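Endo-1,4-b-d-mannanase (Trichoderma reesei, PDB 1QNR) catalyses the hydrolysis of internal beta-1,4-linked mannosidic bonds in mannans, as a family 5 glycoside hydrolase built on a TIM barrel. Local coordinates at residues F4-I7 with F12-D15; V18-G23 with T292-T297; W71-S76 with S80-G85. All coordinates share one frame; numbering follows the deposited sequence.

Contact 1 (F4-I7 with F12-D15); sequences FVTI and FNID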
loop_
_atom_site.group_PDB
_atom_site.type_symbol
_atom_site.label_atom_id
_atom_site.label_comp_id
_atom_site.label_asym_id
_atom_site.label_seq_id
_atom_site.Cartn_x
_atom_site.Cartn_y
_atom_site.Cartn_z
ATOM N N PHE A 4 -6.160 13.944 -12.379
ATOM C CA PHE A 4 -6.365 12.945 -11.308
ATOM C C PHE A 4 -6.239 11.543 -11.934
ATOM O O PHE A 4 -6.650 11.306 -13.118
ATOM C CB PHE A 4 -7.778 13.070 -10.670
ATOM C CG PHE A 4 -8.008 14.307 -9.856
ATOM C CD1 PHE A 4 -7.241 14.600 -8.735
ATOM C CD2 PHE A 4 -8.920 15.293 -10.305
ATOM C CE1 PHE A 4 -7.434 15.780 -8.031
ATOM C CE2 PHE A 4 -9.144 16.448 -9.545
ATOM C CZ PHE A 4 -8.431 16.697 -8.407
ATOM N N VAL A 5 -5.724 10.558 -11.187
ATOM C CA VAL A 5 -5.620 9.173 -11.666
ATOM C C VAL A 5 -7.024 8.529 -11.647
ATOM O O VAL A 5 -7.790 8.583 -10.693
ATOM C CB VAL A 5 -4.657 8.312 -10.790
ATOM C CG1 VAL A 5 -4.686 6.836 -11.271
ATOM C CG2 VAL A 5 -3.233 8.849 -10.796
ATOM N N THR A 6 -7.393 7.972 -12.841
ATOM C CA THR A 6 -8.712 7.341 -13.054
ATOM C C THR A 6 -8.521 5.964 -13.663
ATOM O O THR A 6 -7.406 5.521 -13.977
ATOM C CB THR A 6 -9.615 8.218 -13.987
ATOM O OG1 THR A 6 -8.943 8.286 -15.278
ATOM C CG2 THR A 6 -9.893 9.574 -13.351
ATOM N N ILE A 7 -9.648 5.232 -13.815
ATOM C CA ILE A 7 -9.677 3.945 -14.524
ATOM C C ILE A 7 -10.371 4.104 -15.904
ATOM O O ILE A 7 -11.484 4.621 -15.907
ATOM C CB ILE A 7 -10.332 2.885 -13.597
ATOM C CG1 ILE A 7 -9.329 2.564 -12.434
ATOM C CG2 ILE A 7 -10.610 1.565 -14.335
ATOM C CD1 ILE A 7 -9.947 1.772 -11.295
ATOM N N PHE A 12 -5.340 1.557 -15.824
ATOM C CA PHE A 12 -5.255 2.884 -15.233
ATOM C C PHE A 12 -4.882 3.983 -16.244
ATOM O O PHE A 12 -4.119 3.709 -17.189
ATOM C CB PHE A 12 -4.232 2.916 -14.056
ATOM C CG PHE A 12 -4.678 2.043 -12.886
ATOM C CD1 PHE A 12 -5.622 2.505 -11.973
ATOM C CD2 PHE A 12 -4.171 0.775 -12.744
ATOM C CE1 PHE A 12 -6.024 1.700 -10.901
ATOM C CE2 PHE A 12 -4.584 -0.033 -11.684
ATOM C CZ PHE A 12 -5.537 0.386 -10.761
ATOM N N ASN A 13 -5.436 5.175 -16.027
ATOM C CA ASN A 13 -5.079 6.363 -16.820
ATOM C C ASN A 13 -4.295 7.314 -15.904
ATOM O O ASN A 13 -4.844 7.866 -14.953
ATOM C CB ASN A 13 -6.407 7.033 -17.298
ATOM C CG ASN A 13 -6.181 8.245 -18.153
ATOM O OD1 ASN A 13 -5.156 8.908 -18.066
ATOM N ND2 ASN A 13 -7.172 8.636 -19.020
ATOM N N ILE A 14 -2.960 7.411 -16.181
ATOM C CA ILE A 14 -2.080 8.218 -15.333
ATOM C C ILE A 14 -1.563 9.375 -16.207
ATOM O O ILE A 14 -0.913 9.089 -17.253
ATOM C CB ILE A 14 -0.876 7.357 -14.843
ATOM C CG1 ILE A 14 -1.375 6.082 -14.079
ATOM C CG2 ILE A 14 0.127 8.178 -14.021
ATOM C CD1 ILE A 14 -0.210 5.126 -13.771
ATOM N N ASP A 15 -1.917 10.605 -15.836
ATOM C CA ASP A 15 -1.519 11.801 -16.608
ATOM C C ASP A 15 -1.820 11.639 -18.097
ATOM O O ASP A 15 -1.047 12.077 -18.974
ATOM C CB ASP A 15 -0.036 12.088 -16.364
ATOM C CG ASP A 15 0.225 12.540 -14.914
ATOM O OD1 ASP A 15 -0.723 13.002 -14.260
ATOM O OD2 ASP A 15 1.377 12.427 -14.482
HETATM O O HOH W 1 -5.192 10.958 -15.889
HETATM O O HOH W 2 -10.184 7.938 -17.616
#

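Contact 2 (V18-G23 with T292-T297); sequences VGYFAG and TTSLTT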
loop_
_atom_site.group_PDB
_atom_site.type_symbol
_atom_site.label_atom_id
_atom_site.label_comp_id
_atom_site.label_asym_id
_atom_site.label_seq_id
_atom_site.Cartn_x
_atom_site.Cartn_y
_atom_site.Cartn_z
ATOM N N VAL A 18 -2.995 5.749 -20.847
ATOM C CA VAL A 18 -3.674 4.533 -20.446
ATOM C C VAL A 18 -2.773 3.358 -20.760
ATOM O O VAL A 18 -2.251 3.096 -21.855
ATOM C CB VAL A 18 -5.025 4.372 -21.198
ATOM C CG1 VAL A 18 -5.692 3.069 -20.813
ATOM C CG2 VAL A 18 -5.903 5.584 -20.846
ATOM N N GLY A 19 -2.495 2.546 -19.713
ATOM C CA GLY A 19 -1.653 1.364 -19.908
ATOM C C GLY A 19 -1.008 0.843 -18.578
ATOM O O GLY A 19 -1.141 1.498 -17.549
ATOM N N TYR A 20 -0.424 -0.325 -18.663
ATOM C CA TYR A 20 0.235 -0.973 -17.502
ATOM C C TYR A 20 1.330 -0.093 -16.897
ATOM O O TYR A 20 2.054 0.594 -17.626
ATOM C CB TYR A 20 0.880 -2.268 -18.038
ATOM C CG TYR A 20 1.340 -3.208 -16.893
ATOM C CD1 TYR A 20 2.603 -3.128 -16.327
ATOM C CD2 TYR A 20 0.457 -4.208 -16.456
ATOM C CE1 TYR A 20 3.020 -4.012 -15.304
ATOM C CE2 TYR A 20 0.829 -5.101 -15.422
ATOM C CZ TYR A 20 2.089 -4.990 -14.863
ATOM O OH TYR A 20 2.519 -5.864 -13.862
ATOM N N PHE A 21 1.458 -0.122 -15.532
ATOM C CA PHE A 21 2.505 0.664 -14.873
ATOM C C PHE A 21 3.360 -0.228 -13.982
ATOM O O PHE A 21 2.902 -1.250 -13.428
ATOM C CB PHE A 21 1.906 1.806 -14.011
ATOM C CG PHE A 21 1.280 1.377 -12.691
ATOM C CD1 PHE A 21 2.020 1.214 -11.528
ATOM C CD2 PHE A 21 -0.099 1.136 -12.637
ATOM C CE1 PHE A 21 1.414 0.761 -10.337
ATOM C CE2 PHE A 21 -0.715 0.709 -11.442
ATOM C CZ PHE A 21 0.029 0.566 -10.280
ATOM N N ALA A 22 4.620 0.197 -13.807
ATOM C CA ALA A 22 5.469 -0.362 -12.725
ATOM C C ALA A 22 5.652 0.695 -11.653
ATOM O O ALA A 22 5.847 1.888 -11.929
ATOM C CB ALA A 22 6.847 -0.833 -13.229
ATOM N N GLY A 23 5.642 0.221 -10.381
ATOM C CA GLY A 23 5.910 1.119 -9.233
ATOM C C GLY A 23 6.753 0.393 -8.151
ATOM O O GLY A 23 7.285 -0.690 -8.419
ATOM N N THR A 292 6.865 -11.034 -15.408
ATOM C CA THR A 292 6.340 -11.341 -16.749
ATOM C C THR A 292 4.918 -11.870 -16.703
ATOM O O THR A 292 4.070 -11.480 -17.561
ATOM C CB THR A 292 7.268 -12.415 -17.390
ATOM O OG1 THR A 292 8.544 -11.787 -17.615
ATOM C CG2 THR A 292 6.695 -12.923 -18.721
ATOM N N THR A 293 4.570 -12.722 -15.746
ATOM C CA THR A 293 3.183 -13.174 -15.615
ATOM C C THR A 293 2.236 -11.996 -15.430
ATOM O O THR A 293 1.173 -11.899 -16.084
ATOM C CB THR A 293 3.092 -14.224 -14.498
ATOM O OG1 THR A 293 3.928 -15.372 -14.788
ATOM C CG2 THR A 293 1.667 -14.695 -14.226
ATOM N N SER A 294 2.573 -11.075 -14.505
ATOM C CA SER A 294 1.668 -9.928 -14.238
ATOM C C SER A 294 1.503 -9.066 -15.466
ATOM O O SER A 294 0.355 -8.754 -15.864
ATOM C CB SER A 294 2.295 -9.144 -13.041
ATOM O OG SER A 294 1.373 -8.096 -12.673
ATOM N N LEU A 295 2.596 -8.768 -16.229
ATOM C CA LEU A 295 2.494 -7.915 -17.403
ATOM C C LEU A 295 1.645 -8.584 -18.491
ATOM O O LEU A 295 1.029 -7.834 -19.289
ATOM C CB LEU A 295 3.959 -7.681 -17.917
ATOM C CG LEU A 295 4.086 -6.877 -19.221
ATOM C CD1 LEU A 295 3.409 -5.521 -19.151
ATOM C CD2 LEU A 295 5.604 -6.631 -19.483
ATOM N N THR A 296 1.661 -9.892 -18.612
ATOM C CA THR A 296 0.944 -10.590 -19.698
ATOM C C THR A 296 -0.358 -11.287 -19.274
ATOM O O THR A 296 -0.912 -12.072 -20.076
ATOM C CB THR A 296 1.877 -11.684 -20.303
ATOM O OG1 THR A 296 2.236 -12.689 -19.347
ATOM C CG2 THR A 296 3.132 -11.049 -20.937
ATOM N N THR A 297 -1.015 -10.923 -18.183
ATOM C CA THR A 297 -2.269 -11.510 -17.733
ATOM C C THR A 297 -3.376 -10.486 -17.727
ATOM O O THR A 297 -3.324 -9.384 -17.097
ATOM C CB THR A 297 -2.135 -12.160 -16.354
ATOM O OG1 THR A 297 -1.170 -13.219 -16.352
ATOM C CG2 THR A 297 -3.421 -12.844 -15.916
#

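Contact 3 (W71-S76 with S80-G85); sequences WFQKLS and STINTG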
loop_
_atom_site.group_PDB
_atom_site.type_symbol
_atom_site.label_atom_id
_atom_site.label_comp_id
_atom_site.label_asym_id
_atom_site.label_seq_id
_atom_site.Cartn_x
_atom_site.Cartn_y
_atom_site.Cartn_z
ATOM N N TRP A 71 6.112 11.552 14.774
ATOM C CA TRP A 71 4.875 10.860 15.148
ATOM C C TRP A 71 3.679 11.531 14.481
ATOM O O TRP A 71 3.704 12.783 14.415
ATOM C CB TRP A 71 4.702 10.778 16.704
ATOM C CG TRP A 71 4.604 12.102 17.407
ATOM C CD1 TRP A 71 5.659 12.956 17.649
ATOM C CD2 TRP A 71 3.441 12.723 17.978
ATOM N NE1 TRP A 71 5.195 14.051 18.355
ATOM C CE2 TRP A 71 3.834 13.963 18.551
ATOM C CE3 TRP A 71 2.063 12.364 18.011
ATOM C CZ2 TRP A 71 2.902 14.788 19.171
ATOM C CZ3 TRP A 71 1.125 13.200 18.634
ATOM C CH2 TRP A 71 1.565 14.405 19.214
ATOM N N PHE A 72 2.690 10.744 13.947
ATOM C CA PHE A 72 1.544 11.402 13.302
ATOM C C PHE A 72 0.339 11.413 14.271
ATOM O O PHE A 72 -0.497 12.327 14.124
ATOM C CB PHE A 72 1.174 10.699 12.005
ATOM C CG PHE A 72 2.228 10.759 10.867
ATOM C CD1 PHE A 72 3.306 11.650 10.907
ATOM C CD2 PHE A 72 2.091 9.933 9.758
ATOM C CE1 PHE A 72 4.236 11.664 9.841
ATOM C CE2 PHE A 72 3.003 9.939 8.692
ATOM C CZ PHE A 72 4.070 10.829 8.762
ATOM N N GLN A 73 0.179 10.453 15.173
ATOM C CA GLN A 73 -1.009 10.428 16.061
ATOM C C GLN A 73 -0.643 9.742 17.384
ATOM O O GLN A 73 0.023 8.673 17.349
ATOM C CB GLN A 73 -2.128 9.646 15.299
ATOM C CG GLN A 73 -3.426 9.527 16.145
ATOM C CD GLN A 73 -4.566 8.904 15.401
ATOM O OE1 GLN A 73 -5.738 9.349 15.404
ATOM N NE2 GLN A 73 -4.368 7.732 14.708
ATOM N N LYS A 74 -1.135 10.340 18.508
ATOM C CA LYS A 74 -0.969 9.720 19.842
ATOM C C LYS A 74 -2.359 9.249 20.268
ATOM O O LYS A 74 -3.321 10.041 20.285
ATOM C CB LYS A 74 -0.421 10.779 20.818
ATOM C CG LYS A 74 -0.451 10.172 22.255
ATOM C CD LYS A 74 0.103 11.139 23.312
ATOM C CE LYS A 74 -0.250 10.578 24.701
ATOM N NZ LYS A 74 0.018 11.575 25.801
ATOM N N LEU A 75 -2.474 7.962 20.559
ATOM C CA LEU A 75 -3.727 7.303 20.918
ATOM C C LEU A 75 -3.804 7.127 22.429
ATOM O O LEU A 75 -2.939 6.472 22.977
ATOM C CB LEU A 75 -3.850 5.950 20.177
ATOM C CG LEU A 75 -3.934 6.174 18.631
ATOM C CD1 LEU A 75 -3.728 4.873 17.908
ATOM C CD2 LEU A 75 -5.264 6.849 18.268
ATOM N N SER A 76 -4.836 7.709 23.043
ATOM C CA SER A 76 -4.971 7.625 24.524
ATOM C C SER A 76 -6.473 7.543 24.849
ATOM O O SER A 76 -7.317 8.286 24.309
ATOM C CB SER A 76 -4.405 8.996 25.028
ATOM O OG SER A 76 -4.783 9.229 26.345
ATOM N N SER A 80 -7.047 11.786 22.355
ATOM C CA SER A 80 -5.962 11.485 21.386
ATOM C C SER A 80 -5.562 12.789 20.706
ATOM O O SER A 80 -6.362 13.734 20.669
ATOM C CB SER A 80 -6.488 10.467 20.370
ATOM O OG SER A 80 -6.727 9.222 21.049
ATOM N N THR A 81 -4.340 12.818 20.150
ATOM C CA THR A 81 -3.862 14.017 19.495
ATOM C C THR A 81 -3.321 13.658 18.065
ATOM O O THR A 81 -2.530 12.721 17.951
ATOM C CB THR A 81 -2.649 14.559 20.297
ATOM O OG1 THR A 81 -3.091 14.905 21.654
ATOM C CG2 THR A 81 -2.241 15.899 19.636
ATOM N N ILE A 82 -3.671 14.455 17.085
ATOM C CA ILE A 82 -3.159 14.283 15.692
ATOM C C ILE A 82 -2.093 15.351 15.513
ATOM O O ILE A 82 -2.375 16.552 15.718
ATOM C CB ILE A 82 -4.285 14.347 14.627
ATOM C CG1 ILE A 82 -5.233 13.155 14.817
ATOM C CG2 ILE A 82 -3.659 14.344 13.183
ATOM C CD1 ILE A 82 -6.528 13.214 14.054
ATOM N N ASN A 83 -0.840 14.986 15.187
ATOM C CA ASN A 83 0.268 15.931 15.075
ATOM C C ASN A 83 0.453 16.546 13.693
ATOM O O ASN A 83 0.859 15.844 12.756
ATOM C CB ASN A 83 1.577 15.196 15.488
ATOM C CG ASN A 83 2.780 16.125 15.609
ATOM O OD1 ASN A 83 2.618 17.376 15.606
ATOM N ND2 ASN A 83 3.966 15.531 15.657
ATOM N N THR A 84 0.125 17.839 13.601
ATOM C CA THR A 84 0.302 18.579 12.357
ATOM C C THR A 84 1.507 19.489 12.395
ATOM O O THR A 84 1.704 20.309 11.482
ATOM C CB THR A 84 -0.949 19.407 11.956
ATOM O OG1 THR A 84 -1.149 20.406 12.982
ATOM C CG2 THR A 84 -2.178 18.502 11.856
ATOM N N GLY A 85 2.427 19.292 13.354
ATOM C CA GLY A 85 3.636 20.101 13.442
ATOM C C GLY A 85 4.775 19.614 12.549
ATOM O O GLY A 85 4.653 18.698 11.718
HETATM O O HOH W 3 -9.397 9.458 21.883
#

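Contact 1 (F4-I7 with F12-D15)
Ile-7 and Phe-12 turn the same way off the backbone: CG1 of Ile-7 (chi1 -71°) and CG of Phe-12 (chi1 -65°) each stand anti to their own carbonyl carbon, which leaves the two side chains side by side and pointing alike. CG1 of Ile-7 meets one flank of the ring obliquely, 3.7 Å from Phe-12 CD1, and CD1 of Ile-7 follows at 3.9 Å from Phe-12 CE1. These two residues form the non-hydrogen-bonded pair of an antiparallel beta hairpin. The adjoining pair, Thr-6 with Asn-13, carries the backbone bonds: Asn-13 N gives a nearly straight one to Thr-6 O (2.9 Å, 177°), whereas the return bond from Thr-6 N to Asn-13 O is weak at 3.3 Å. On the face that carries Thr-6 and Asn-13, OG1 of Thr-6 lies alongside Asn-13, 3.5 Å from its CB. One water, 2.7 Å from Thr-6 OG1, also accepts a weak bond from Asn-13 ND2; another sits 3.0 Å from Asn-13 OD1 and reaches back to the carbonyl of Phe-4. Polar groups and water thus occupy one face, and apolar side chains the other. Cutting Phe-12 back to an alanine removes the ring that Ile-7 CG1 and CD1 lie against, and would probably leave a gap on the apolar side of the hairpin. The ring also meets Phe-162 and, edge-to-face, Phe-237, while Val-5, Ile-7 and Phe-12 all touch Leu-199. With Val-5 and Ile-14 resting on Lys-105 and Phe-162, the hairpin lies against the starts of strands 105-109, 161-165 and 199-201, closing the N-terminal end of the barrel.

Contact 2 (V18-G23 with T292-T297)
The phenol oxygen of Tyr-20 has two hydrogen-bond partners: Ser-294 OG donates to Tyr-20 OH at 2.8 Å, and the carboxylate of Asp-303 is the second, through OD2. Ser-294 OG comes in at the ring's edge, in its plane, having been placed there by a first torsion of -175° that sets it anti to the backbone N. Leu-295 takes a different side of the same ring. One methyl, CD1, stands over a face 3.9 Å from the Tyr-20 ring centroid and 18° off the normal, a CH-pi contact displaced toward the rim near CG and CD1. Edge and face are therefore engaged by consecutive residues of one helical turn, which probably limits both the shift and the rotation of the ring. Thr-296 is the first residue to leave helical backbone angles, and threonine hydroxyls bond back to the carbonyls of the preceding turn. Thr-292 O accepts from both Thr-296 N and Thr-296 OG1, which reach it from opposite faces of its carbonyl plane; the hydroxyl is at 2.8 Å. Likewise Thr-297 OG1 donates to Thr-293 O at 2.7 Å. Tyr-20 stands just ahead of strand 21-25, the first of the barrel, and reaches across to helix 283-295. Strand 300-309 lies next to both: its Met-300 touches Tyr-20 and Ser-294, while Ile-343 of helix 330-343 packs on Tyr-20 and Leu-295, where the first and last barrel strands meet.

Contact 3 (W71-S76 with S80-G85)
Trp-71 and Asn-83 meet at the open end of a short beta hairpin whose two strands, 73-74 and 81-82, run antiparallel. Asn-83 uses three of its polar atoms: its ND2 donates to Trp-71 O (3.0 Å, bent to 143°) and also bonds Asp-87 OD1, its OD1 accepts from Gly-85 N at 3.0 Å to make an Asx turn, and its backbone N donates to Phe-72 O at 2.9 Å from well above that carbonyl's plane. Further along, Lys-74 and Thr-81 form the hydrogen-bonded pair. Lys-74 N approaches Thr-81 O almost head-on at 2.8 Å, and the reverse bond, from Thr-81 N to Lys-74 O, lies in the carbonyl plane. Near the turn a side chain takes over from the backbone, as Ser-76 N donates to Ser-80 OG at 3.1 Å and a water stands 2.8 Å from that same Ser-80 OG. Gln-73 pairs with Ile-82 without backbone bonds; its buried amide is satisfied beyond the hairpin, NE2 by Asp-60 and Tyr-123, OE1 by Gln-143 of helix 138-155, while OE1 also brushes Ile-82 CG1. Leu-75 packs on helix 119-127. The indole of Trp-71 gets its place from a chi1 of 62°, which swings it between its own backbone N and carbonyl carbon and beneath Asn-83. Asn-83 ND2 also lies over the indole, but its closeness to Trp-71 NE1, a second donor, makes no hydrogen bond. Ring and amide planes are 30° apart, and Asn-83 CB sits almost exactly over the six-membered ring, 3.6 Å from its centroid.

How the contacts relate
Contacts 1 and 2 are neighbours at the N-terminal end of the barrel: Phe-12 O and Gly-19 N probably share a hydrogen bond, and the Phe-12 and Phe-21 rings pack. Contact 3 belongs to an excursion after strand 52-54, on the opposite side of the chain's centre from contact 2 and about 20 Å from either at the nearest atoms. All three are partly buried, contact 3 farthest from the chain's centre (about 21 Å between centres, against about 17 Å). Contacts 1 and 3 are hairpins held by backbone bonds, contact 1 with an apolar inner face, contact 3 richer in side-chain amides. Contact 2 joins residues distant in sequence by a hydroxyl bond and a CH-pi contact, without backbone-to-backbone bonds.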